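Local atomic coordinates of SusD superfamily protein (Bacteroides fragilis NCTC 9343, PDB entry 3NQP), a protein that probably binds glycans at the outer membrane as a SusD-family lipoprotein. Residues A[204-208]-A[235-239]; A[283-287]-A[303-309]; A[315-321]-A[353-358]. All coordinates share one frame; numbering follows the deposited sequence. Where two conformers were deposited one is given.

Contact 1: A[204-208]-A[235-239]; sequences ECLMG and HLESV
Glu204 of helix 200-216 and His235 of helix 228-241 meet where these two helices pack as an antiparallel pair. They belong to the helical part of the SusD fold, which is TPR-like in this family. The axes of the two short segments approach to 8.3 Å, and their directions differ by 144°. Glu204 can be followed outward from its backbone. Its CB lies 3.6 Å from Val239 CG2, an apolar start to a polar side chain. CG passes close to the His235 ring, near ND1. The chain then bends at chi2 (-147°), which helps to bring the carboxylate between His235 and Ser238. CD sits at the edge of the imidazole, with the carboxylate nearly upright to the ring plane. The two oxygens divide the work. OE1 accepts from His235 ND1 at 2.6 Å through its anti lone pair, and the N-H points at it with an angle of 155°. Ser238 OG donates to Glu204 OE2 at 2.7 Å, on the syn lone pair of that oxygen. OE2 also bonds the hydroxyl of Tyr243, so three groups hold this buried carboxylate. These bonds probably stabilise its negative charge. Gly208 lets the helices come close. Leu236 CG lies 3.8 Å from Gly208 CA, against the bare backbone of the glycine. Leu236 also packs on helix 382-396, while Glu204 and Met207 also touch Met178 of helix 163-181. Cys205 SG also packs on Val239 CG2. The imidazole is fixed on a second side by selenomethionine Met207. Its SE lies over the middle of one ring face, 3.7 Å from the centroid of the His235 ring, and its CE rests near NE2.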
loop_
_atom_site.group_PDB
_atom_site.type_symbol
_atom_site.label_atom_id
_atom_site.label_comp_id
_atom_site.label_asym_id
_atom_site.label_seq_id
_atom_site.Cartn_x
_atom_site.Cartn_y
_atom_site.Cartn_z
ATOM N N GLU A 204 1.339 15.815 -2.340
ATOM C CA GLU A 204 0.117 15.972 -3.149
ATOM C C GLU A 204 -0.628 14.617 -3.320
ATOM O O GLU A 204 -1.849 14.587 -3.278
ATOM C CB GLU A 204 0.415 16.600 -4.500
ATOM C CG GLU A 204 0.820 18.055 -4.400
ATOM C CD GLU A 204 0.379 18.878 -5.567
ATOM O OE1 GLU A 204 -0.746 19.411 -5.493
ATOM O OE2 GLU A 204 1.123 18.953 -6.554
ATOM N N CYS A 205 0.112 13.518 -3.514
ATOM C CA CYS A 205 -0.486 12.192 -3.554
ATOM C C CYS A 205 -1.215 11.854 -2.244
ATOM O O CYS A 205 -2.355 11.414 -2.237
ATOM C CB CYS A 205 0.563 11.109 -3.790
ATOM S SG CYS A 205 1.117 11.065 -5.522
ATOM N N LEU A 206 -0.512 12.027 -1.149
ATOM C CA LEU A 206 -1.086 11.859 0.162
ATOM C C LEU A 206 -2.313 12.735 0.330
ATOM O O LEU A 206 -3.312 12.280 0.905
ATOM C CB LEU A 206 -0.050 12.124 1.266
ATOM C CG LEU A 206 -0.455 11.827 2.701
ATOM C CD1 LEU A 206 -1.018 10.414 2.865
ATOM C CD2 LEU A 206 0.784 12.017 3.596
HETATM N N MSE A 207 -2.293 13.968 -0.153
HETATM C CA MSE A 207 -3.499 14.806 -0.003
HETATM C C MSE A 207 -4.636 14.221 -0.819
HETATM O O MSE A 207 -5.773 14.204 -0.388
HETATM C CB MSE A 207 -3.268 16.284 -0.369
HETATM C CG MSE A 207 -2.278 16.977 0.511
HETATM SE SE MSE A 207 -1.986 18.814 0.027
HETATM C CE MSE A 207 -3.573 19.487 0.840
ATOM N N GLY A 208 -4.325 13.706 -2.011
ATOM C CA GLY A 208 -5.332 13.031 -2.804
ATOM C C GLY A 208 -5.926 11.848 -2.060
ATOM O O GLY A 208 -7.135 11.638 -2.099
ATOM N N HIS A 235 -5.265 18.066 -6.313
ATOM C CA HIS A 235 -3.914 17.631 -5.985
ATOM C C HIS A 235 -3.510 16.462 -6.858
ATOM O O HIS A 235 -2.372 16.410 -7.337
ATOM C CB HIS A 235 -3.775 17.369 -4.471
ATOM C CG HIS A 235 -3.722 18.640 -3.676
ATOM N ND1 HIS A 235 -2.624 19.477 -3.726
ATOM C CD2 HIS A 235 -4.657 19.283 -2.929
ATOM C CE1 HIS A 235 -2.873 20.567 -3.005
ATOM N NE2 HIS A 235 -4.100 20.476 -2.513
ATOM N N LEU A 236 -4.440 15.549 -7.139
ATOM C CA LEU A 236 -4.079 14.412 -8.004
ATOM C C LEU A 236 -3.821 14.866 -9.441
ATOM O O LEU A 236 -2.928 14.339 -10.107
ATOM C CB LEU A 236 -5.166 13.323 -7.942
ATOM C CG LEU A 236 -5.245 12.670 -6.557
ATOM C CD1 LEU A 236 -6.617 12.105 -6.311
ATOM C CD2 LEU A 236 -4.133 11.591 -6.363
ATOM N N GLU A 237 -4.616 15.827 -9.935
ATOM C CA GLU A 237 -4.396 16.339 -11.291
ATOM C C GLU A 237 -3.093 17.093 -11.347
ATOM O O GLU A 237 -2.440 17.105 -12.373
ATOM C CB GLU A 237 -5.557 17.249 -11.794
ATOM C CG GLU A 237 -6.790 16.411 -12.044
ATOM C CD GLU A 237 -7.955 17.115 -12.648
ATOM O OE1 GLU A 237 -8.099 18.328 -12.422
ATOM O OE2 GLU A 237 -8.750 16.403 -13.300
ATOM N N SER A 238 -2.728 17.734 -10.254
ATOM C CA SER A 238 -1.413 18.416 -10.188
ATOM C C SER A 238 -0.270 17.416 -10.349
ATOM O O SER A 238 0.720 17.667 -11.084
ATOM C CB SER A 238 -1.257 19.151 -8.850
ATOM O OG SER A 238 -0.016 19.846 -8.782
ATOM N N VAL A 239 -0.408 16.284 -9.655
ATOM C CA VAL A 239 0.543 15.198 -9.810
ATOM C C VAL A 239 0.634 14.752 -11.260
ATOM O O VAL A 239 1.751 14.583 -11.767
ATOM C CB VAL A 239 0.268 14.014 -8.850
ATOM C CG1 VAL A 239 1.233 12.834 -9.157
ATOM C CG2 VAL A 239 0.386 14.475 -7.354
#

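Contact 2: A[283-287]-A[303-309]; sequences FTYNV and FGDALDI
Asp305 OD1 is gripped by two donors from different parts of the loop. Tyr285 OH gives its proton to Asp305 OD1 at 2.7 Å, on the anti lone pair. Ile309 N uses the syn lone pair of the same oxygen, with a nearly straight N-H angle of 172°. Tyr285 OH also accepts from Leu307 N at 2.9 Å. The hydroxyl therefore plugs into the type I beta turn from Asp305 to Asp308. The tyrosine ring is clamped on both faces. Ile309 CD1 makes a CH-pi contact over the centre of one face, 3.7 Å from the centroid of the Tyr285 ring. Phe303 turns its edge to the opposite face in a T-shaped pair, with the planes at 89°. Phe303 CE1 comes to 3.6 Å from Tyr285 CE1, nearer the rim than the centre. Leu307 lines the ring edge. Val287 CG2 lies beside the Asp305 carboxylate. Both segments belong to the long irregular connection between strand 265-269 and helix 321-325. Phe303, Ala306 and Leu307 rest on Ile339 of strand 338-344, and Phe283 touches Trp40 and Ile44 of helix 39-48.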
loop_
_atom_site.group_PDB
_atom_site.type_symbol
_atom_site.label_atom_id
_atom_site.label_comp_id
_atom_site.label_asym_id
_atom_site.label_seq_id
_atom_site.Cartn_x
_atom_site.Cartn_y
_atom_site.Cartn_z
ATOM N N PHE A 283 6.893 -14.760 -0.026
ATOM C CA PHE A 283 5.753 -15.063 -0.913
ATOM C C PHE A 283 6.160 -16.092 -1.986
ATOM O O PHE A 283 5.464 -16.215 -2.998
ATOM C CB PHE A 283 5.251 -13.820 -1.668
ATOM C CG PHE A 283 4.462 -12.845 -0.831
ATOM C CD1 PHE A 283 5.073 -12.075 0.131
ATOM C CD2 PHE A 283 3.113 -12.623 -1.096
ATOM C CE1 PHE A 283 4.311 -11.155 0.877
ATOM C CE2 PHE A 283 2.367 -11.704 -0.368
ATOM C CZ PHE A 283 2.963 -10.974 0.599
ATOM N N THR A 284 7.296 -16.767 -1.800
ATOM C CA THR A 284 7.843 -17.651 -2.855
ATOM C C THR A 284 7.740 -19.152 -2.521
ATOM O O THR A 284 6.623 -19.710 -2.477
ATOM C CB THR A 284 9.264 -17.224 -3.260
ATOM O OG1 THR A 284 10.208 -17.433 -2.194
ATOM C CG2 THR A 284 9.251 -15.746 -3.684
ATOM N N TYR A 285 8.890 -19.807 -2.297
ATOM C CA TYR A 285 8.916 -21.184 -1.889
ATOM C C TYR A 285 10.310 -21.442 -1.237
ATOM O O TYR A 285 11.274 -20.654 -1.398
ATOM C CB TYR A 285 8.661 -22.107 -3.077
ATOM C CG TYR A 285 9.581 -21.770 -4.219
ATOM C CD1 TYR A 285 9.251 -20.757 -5.114
ATOM C CD2 TYR A 285 10.791 -22.416 -4.376
ATOM C CE1 TYR A 285 10.101 -20.400 -6.154
ATOM C CE2 TYR A 285 11.662 -22.063 -5.450
ATOM C CZ TYR A 285 11.313 -21.052 -6.309
ATOM O OH TYR A 285 12.167 -20.670 -7.335
ATOM N N ASN A 286 10.373 -22.526 -0.485
ATOM C CA ASN A 286 11.557 -22.951 0.232
ATOM C C ASN A 286 12.223 -24.087 -0.553
ATOM O O ASN A 286 11.776 -25.218 -0.485
ATOM C CB ASN A 286 11.102 -23.476 1.594
ATOM C CG ASN A 286 12.242 -23.686 2.580
ATOM O OD1 ASN A 286 13.314 -24.141 2.223
ATOM N ND2 ASN A 286 11.988 -23.363 3.849
ATOM N N VAL A 287 13.326 -23.822 -1.219
ATOM C CA VAL A 287 14.004 -24.890 -1.994
ATOM C C VAL A 287 14.550 -25.997 -1.080
ATOM O O VAL A 287 14.484 -27.179 -1.405
ATOM C CB VAL A 287 15.098 -24.314 -2.860
ATOM C CG1 VAL A 287 16.030 -25.424 -3.393
ATOM C CG2 VAL A 287 14.464 -23.582 -4.029
ATOM N N PHE A 303 9.262 -28.012 -11.439
ATOM C CA PHE A 303 9.378 -26.615 -10.995
ATOM C C PHE A 303 10.805 -26.261 -10.521
ATOM O O PHE A 303 11.379 -25.264 -10.945
ATOM C CB PHE A 303 8.336 -26.379 -9.882
ATOM C CG PHE A 303 8.151 -24.930 -9.507
ATOM C CD1 PHE A 303 9.036 -24.310 -8.679
ATOM C CD2 PHE A 303 7.112 -24.198 -10.042
ATOM C CE1 PHE A 303 8.859 -22.965 -8.314
ATOM C CE2 PHE A 303 6.953 -22.866 -9.718
ATOM C CZ PHE A 303 7.823 -22.262 -8.825
ATOM N N GLY A 304 11.378 -27.068 -9.628
ATOM C CA GLY A 304 12.744 -26.837 -9.179
ATOM C C GLY A 304 12.870 -25.426 -8.595
ATOM O O GLY A 304 12.017 -24.983 -7.825
ATOM N N ASP A 305 13.940 -24.725 -8.935
ATOM C CA ASP A 305 14.134 -23.364 -8.475
ATOM C C ASP A 305 13.826 -22.422 -9.628
ATOM O O ASP A 305 14.700 -21.674 -10.095
ATOM C CB ASP A 305 15.571 -23.141 -7.987
ATOM C CG ASP A 305 15.787 -21.748 -7.461
ATOM O OD1 ASP A 305 14.805 -21.025 -7.246
ATOM O OD2 ASP A 305 16.925 -21.378 -7.192
ATOM N N ALA A 306 12.574 -22.440 -10.069
ATOM C CA ALA A 306 12.152 -21.739 -11.280
ATOM C C ALA A 306 12.369 -20.223 -11.206
ATOM O O ALA A 306 12.594 -19.628 -12.204
ATOM C CB ALA A 306 10.687 -22.046 -11.561
ATOM N N LEU A 307 12.285 -19.619 -10.012
ATOM C CA LEU A 307 12.513 -18.166 -9.835
ATOM C C LEU A 307 13.961 -17.770 -9.648
ATOM O O LEU A 307 14.275 -16.591 -9.683
ATOM C CB LEU A 307 11.706 -17.617 -8.676
ATOM C CG LEU A 307 10.192 -17.685 -8.899
ATOM C CD1 LEU A 307 9.473 -16.976 -7.752
ATOM C CD2 LEU A 307 9.709 -17.140 -10.264
ATOM N N ASP A 308 14.856 -18.749 -9.488
ATOM C CA ASP A 308 16.248 -18.461 -9.136
ATOM C C ASP A 308 16.312 -17.658 -7.832
ATOM O O ASP A 308 16.801 -16.516 -7.761
ATOM C CB ASP A 308 17.000 -17.758 -10.274
ATOM C CG ASP A 308 18.528 -17.847 -10.111
ATOM O OD1 ASP A 308 19.042 -18.472 -9.153
ATOM O OD2 ASP A 308 19.219 -17.273 -10.958
ATOM N N ILE A 309 15.839 -18.298 -6.785
ATOM C CA ILE A 309 15.942 -17.718 -5.462
ATOM C C ILE A 309 16.798 -18.599 -4.524
ATOM O O ILE A 309 16.992 -18.236 -3.380
ATOM C CB ILE A 309 14.547 -17.475 -4.854
ATOM C CG1 ILE A 309 13.834 -18.781 -4.670
ATOM C CG2 ILE A 309 13.707 -16.440 -5.715
ATOM C CD1 ILE A 309 12.559 -18.782 -3.743
#

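Contact 3: A[315-321]-A[353-358]; sequences QTYEYNK and LYGTHV. With EDO (1,2-ethanediol), chain E.
The irregular segment 315-321 runs beside strand 353-358, with Lys321 CA 6.3 Å from Thr356 CA and Glu318 CA 7.0 Å from His357 CA, so side chains and water fill much of the join. Lys321 reaches along Leu353 in the opposite direction, its CB 3.8 Å from Leu353 CD2. A bend at chi3 (79°) helps to turn its ammonium to the strand. There NZ donates to Leu353 O at 2.9 Å, tilted 35° from the carbonyl plane, and more weakly to Tyr354 O. A 1,2-ethanediol, probably from crystallisation, also accepts from NZ through O2. Its C2 lies over one face of the Tyr354 ring. Glu318 is extended beyond CG, and its OE2 receives a weak bond from Thr356 N at 3.4 Å. Ser60 is a further partner of OE2. Water 1 links Glu318 OE2, Tyr319 O and Thr356 OG1. Waters 3 and 4 bring Tyr319 N and Asn320 O to the same threonine hydroxyl. The amide plane of Gln315 is turned 23° from the His357 imidazole, which it approaches obliquely, while its OE1 bonds Asp61 N. Next to His357 along the strand, Val358 CG2 meets the edge of the Tyr319 ring. Tyr354 and Gly355 form a classic beta bulge opposite Ser341. Asn320 is the N-cap of helix 321-325, whose Tyr324 packs on Leu353 and Thr356. Strand 351-358 pairs with antiparallel strand 338-344, and His357 NE2 bonds Ser341 there.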
loop_
_atom_site.group_PDB
_atom_site.type_symbol
_atom_site.label_atom_id
_atom_site.label_comp_id
_atom_site.label_asym_id
_atom_site.label_seq_id
_atom_site.Cartn_x
_atom_site.Cartn_y
_atom_site.Cartn_z
ATOM N N GLN A 315 7.235 -19.864 1.806
ATOM C CA GLN A 315 5.873 -19.508 1.427
ATOM C C GLN A 315 5.015 -19.417 2.676
ATOM O O GLN A 315 4.320 -20.358 3.069
ATOM C CB GLN A 315 5.244 -20.469 0.403
ATOM C CG GLN A 315 4.014 -19.796 -0.257
ATOM C CD GLN A 315 3.416 -20.594 -1.366
ATOM O OE1 GLN A 315 3.393 -21.815 -1.290
ATOM N NE2 GLN A 315 2.864 -19.909 -2.393
ATOM N N THR A 316 5.129 -18.261 3.303
ATOM C CA THR A 316 4.380 -17.925 4.496
ATOM C C THR A 316 3.346 -16.818 4.265
ATOM O O THR A 316 2.658 -16.431 5.179
ATOM C CB THR A 316 5.352 -17.541 5.686
ATOM O OG1 THR A 316 6.319 -16.578 5.270
ATOM C CG2 THR A 316 6.104 -18.811 6.208
ATOM N N TYR A 317 3.230 -16.344 3.034
ATOM C CA TYR A 317 2.146 -15.484 2.580
ATOM C C TYR A 317 1.797 -15.966 1.175
ATOM O O TYR A 317 2.713 -16.128 0.331
ATOM C CB TYR A 317 2.572 -13.978 2.487
ATOM C CG TYR A 317 2.941 -13.398 3.829
ATOM C CD1 TYR A 317 4.232 -13.531 4.325
ATOM C CD2 TYR A 317 2.001 -12.786 4.635
ATOM C CE1 TYR A 317 4.585 -13.073 5.572
ATOM C CE2 TYR A 317 2.346 -12.312 5.878
ATOM C CZ TYR A 317 3.646 -12.440 6.344
ATOM O OH TYR A 317 3.995 -12.011 7.596
ATOM N N GLU A 318 0.521 -16.232 0.925
ATOM C CA GLU A 318 0.084 -16.740 -0.372
ATOM C C GLU A 318 -1.319 -16.280 -0.740
ATOM O O GLU A 318 -2.272 -16.500 -0.002
ATOM C CB GLU A 318 0.051 -18.269 -0.415
ATOM C CG GLU A 318 -0.191 -18.879 -1.880
ATOM C CD GLU A 318 -0.157 -20.410 -1.868
ATOM O OE1 GLU A 318 0.082 -20.984 -0.788
ATOM O OE2 GLU A 318 -0.304 -21.027 -2.954
ATOM N N TYR A 319 -1.452 -15.752 -1.945
ATOM C CA TYR A 319 -2.765 -15.387 -2.445
ATOM C C TYR A 319 -3.567 -16.599 -2.828
ATOM O O TYR A 319 -3.041 -17.573 -3.386
ATOM C CB TYR A 319 -2.652 -14.465 -3.639
ATOM C CG TYR A 319 -2.118 -13.110 -3.265
ATOM C CD1 TYR A 319 -2.961 -12.136 -2.773
ATOM C CD2 TYR A 319 -0.775 -12.814 -3.388
ATOM C CE1 TYR A 319 -2.469 -10.877 -2.387
ATOM C CE2 TYR A 319 -0.269 -11.521 -3.038
ATOM C CZ TYR A 319 -1.148 -10.587 -2.519
ATOM O OH TYR A 319 -0.710 -9.340 -2.139
ATOM N N ASN A 320 -4.869 -16.527 -2.565
ATOM C CA ASN A 320 -5.807 -17.546 -3.045
ATOM C C ASN A 320 -5.585 -17.602 -4.547
ATOM O O ASN A 320 -5.390 -16.566 -5.187
ATOM C CB ASN A 320 -7.215 -17.065 -2.749
ATOM C CG ASN A 320 -8.263 -18.062 -3.076
ATOM O OD1 ASN A 320 -8.506 -18.366 -4.252
ATOM N ND2 ASN A 320 -8.931 -18.584 -2.035
ATOM N N LYS A 321 -5.624 -18.791 -5.116
ATOM C CA LYS A 321 -5.280 -18.953 -6.529
ATOM C C LYS A 321 -6.263 -18.270 -7.508
ATOM O O LYS A 321 -5.932 -18.028 -8.673
ATOM C CB LYS A 321 -5.180 -20.446 -6.845
ATOM C CG LYS A 321 -6.502 -21.204 -6.807
ATOM C CD LYS A 321 -6.312 -22.697 -7.214
ATOM C CE LYS A 321 -5.726 -23.505 -5.998
ATOM N NZ LYS A 321 -5.543 -24.951 -6.295
ATOM N N LEU A 353 -3.791 -26.328 -11.562
ATOM C CA LEU A 353 -3.179 -25.244 -10.801
ATOM C C LEU A 353 -3.180 -25.591 -9.308
ATOM O O LEU A 353 -4.240 -25.896 -8.729
ATOM C CB LEU A 353 -3.935 -23.916 -11.018
ATOM C CG LEU A 353 -3.372 -22.679 -10.267
ATOM C CD1 LEU A 353 -1.910 -22.372 -10.800
ATOM C CD2 LEU A 353 -4.318 -21.447 -10.381
ATOM N N TYR A 354 -2.013 -25.494 -8.681
ATOM C CA TYR A 354 -1.878 -25.824 -7.257
ATOM C C TYR A 354 -1.565 -24.602 -6.375
ATOM O O TYR A 354 -2.341 -24.227 -5.504
ATOM C CB TYR A 354 -0.803 -26.906 -7.110
ATOM C CG TYR A 354 -0.711 -27.573 -5.753
ATOM C CD1 TYR A 354 -0.013 -26.992 -4.710
ATOM C CD2 TYR A 354 -1.359 -28.774 -5.499
ATOM C CE1 TYR A 354 0.064 -27.609 -3.465
ATOM C CE2 TYR A 354 -1.274 -29.378 -4.285
ATOM C CZ TYR A 354 -0.558 -28.819 -3.261
ATOM O OH TYR A 354 -0.487 -29.464 -2.010
ATOM N N GLY A 355 -0.422 -23.965 -6.615
ATOM C CA GLY A 355 -0.048 -22.770 -5.874
ATOM C C GLY A 355 0.388 -21.647 -6.802
ATOM O O GLY A 355 0.512 -21.818 -8.008
ATOM N N THR A 356 0.551 -20.475 -6.218
ATOM C CA THR A 356 1.038 -19.336 -6.923
ATOM C C THR A 356 2.060 -18.682 -6.014
ATOM O O THR A 356 1.958 -18.791 -4.801
ATOM C CB THR A 356 -0.119 -18.354 -7.279
ATOM O OG1 THR A 356 -0.712 -17.880 -6.068
ATOM C CG2 THR A 356 -1.178 -19.037 -8.177
ATOM N N HIS A 357 3.007 -17.956 -6.623
ATOM C CA HIS A 357 4.221 -17.497 -5.982
ATOM C C HIS A 357 4.626 -16.142 -6.599
ATOM O O HIS A 357 4.606 -15.972 -7.816
ATOM C CB HIS A 357 5.315 -18.571 -6.194
ATOM C CG HIS A 357 4.841 -19.972 -5.958
ATOM N ND1 HIS A 357 4.935 -20.589 -4.730
ATOM C CD2 HIS A 357 4.274 -20.885 -6.795
ATOM C CE1 HIS A 357 4.419 -21.809 -4.813
ATOM N NE2 HIS A 357 4.037 -22.022 -6.063
ATOM N N VAL A 358 4.894 -15.141 -5.756
ATOM C CA VAL A 358 4.951 -13.778 -6.241
ATOM C C VAL A 358 6.367 -13.409 -6.624
ATOM O O VAL A 358 7.284 -13.398 -5.768
ATOM C CB VAL A 358 4.376 -12.761 -5.181
ATOM C CG1 VAL A 358 4.503 -11.323 -5.705
ATOM C CG2 VAL A 358 2.885 -13.106 -4.879
HETATM C C1 EDO E . -5.324 -28.073 -4.779
HETATM O O1 EDO E . -5.333 -27.658 -6.144
HETATM C C2 EDO E . -4.186 -27.442 -3.968
HETATM O O2 EDO E . -4.392 -26.043 -3.706
HETATM O O HOH W 1 -2.198 -19.809 -4.556
HETATM O O HOH W 2 -3.370 -22.300 -3.683
HETATM O O HOH W 3 0.600 -16.099 -3.942
HETATM O O HOH W 4 -3.115 -16.123 -6.745
#

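How the contacts relate
From the N terminus, contact 1 comes first. It closes the connection between helices 200-216 and 228-241 within the helical part of the chain. Contact 2 then closes a loop of 15 residues without helix or strand. Contact 3 follows and closes a longer loop with most of helix 321-325, helix 333-337 and strand 338-344. The three lie in series; none nests in or crosses another. Contact 1 stands apart, its centre 39 Å and 34 Å from those of contacts 2 and 3, across the centre of the chain. Contacts 2 and 3 touch: Thr284 O lies 2.9 Å from His357 ND1, a probable hydrogen bond. They join the irregular region to the 338-344/351-358 hairpin.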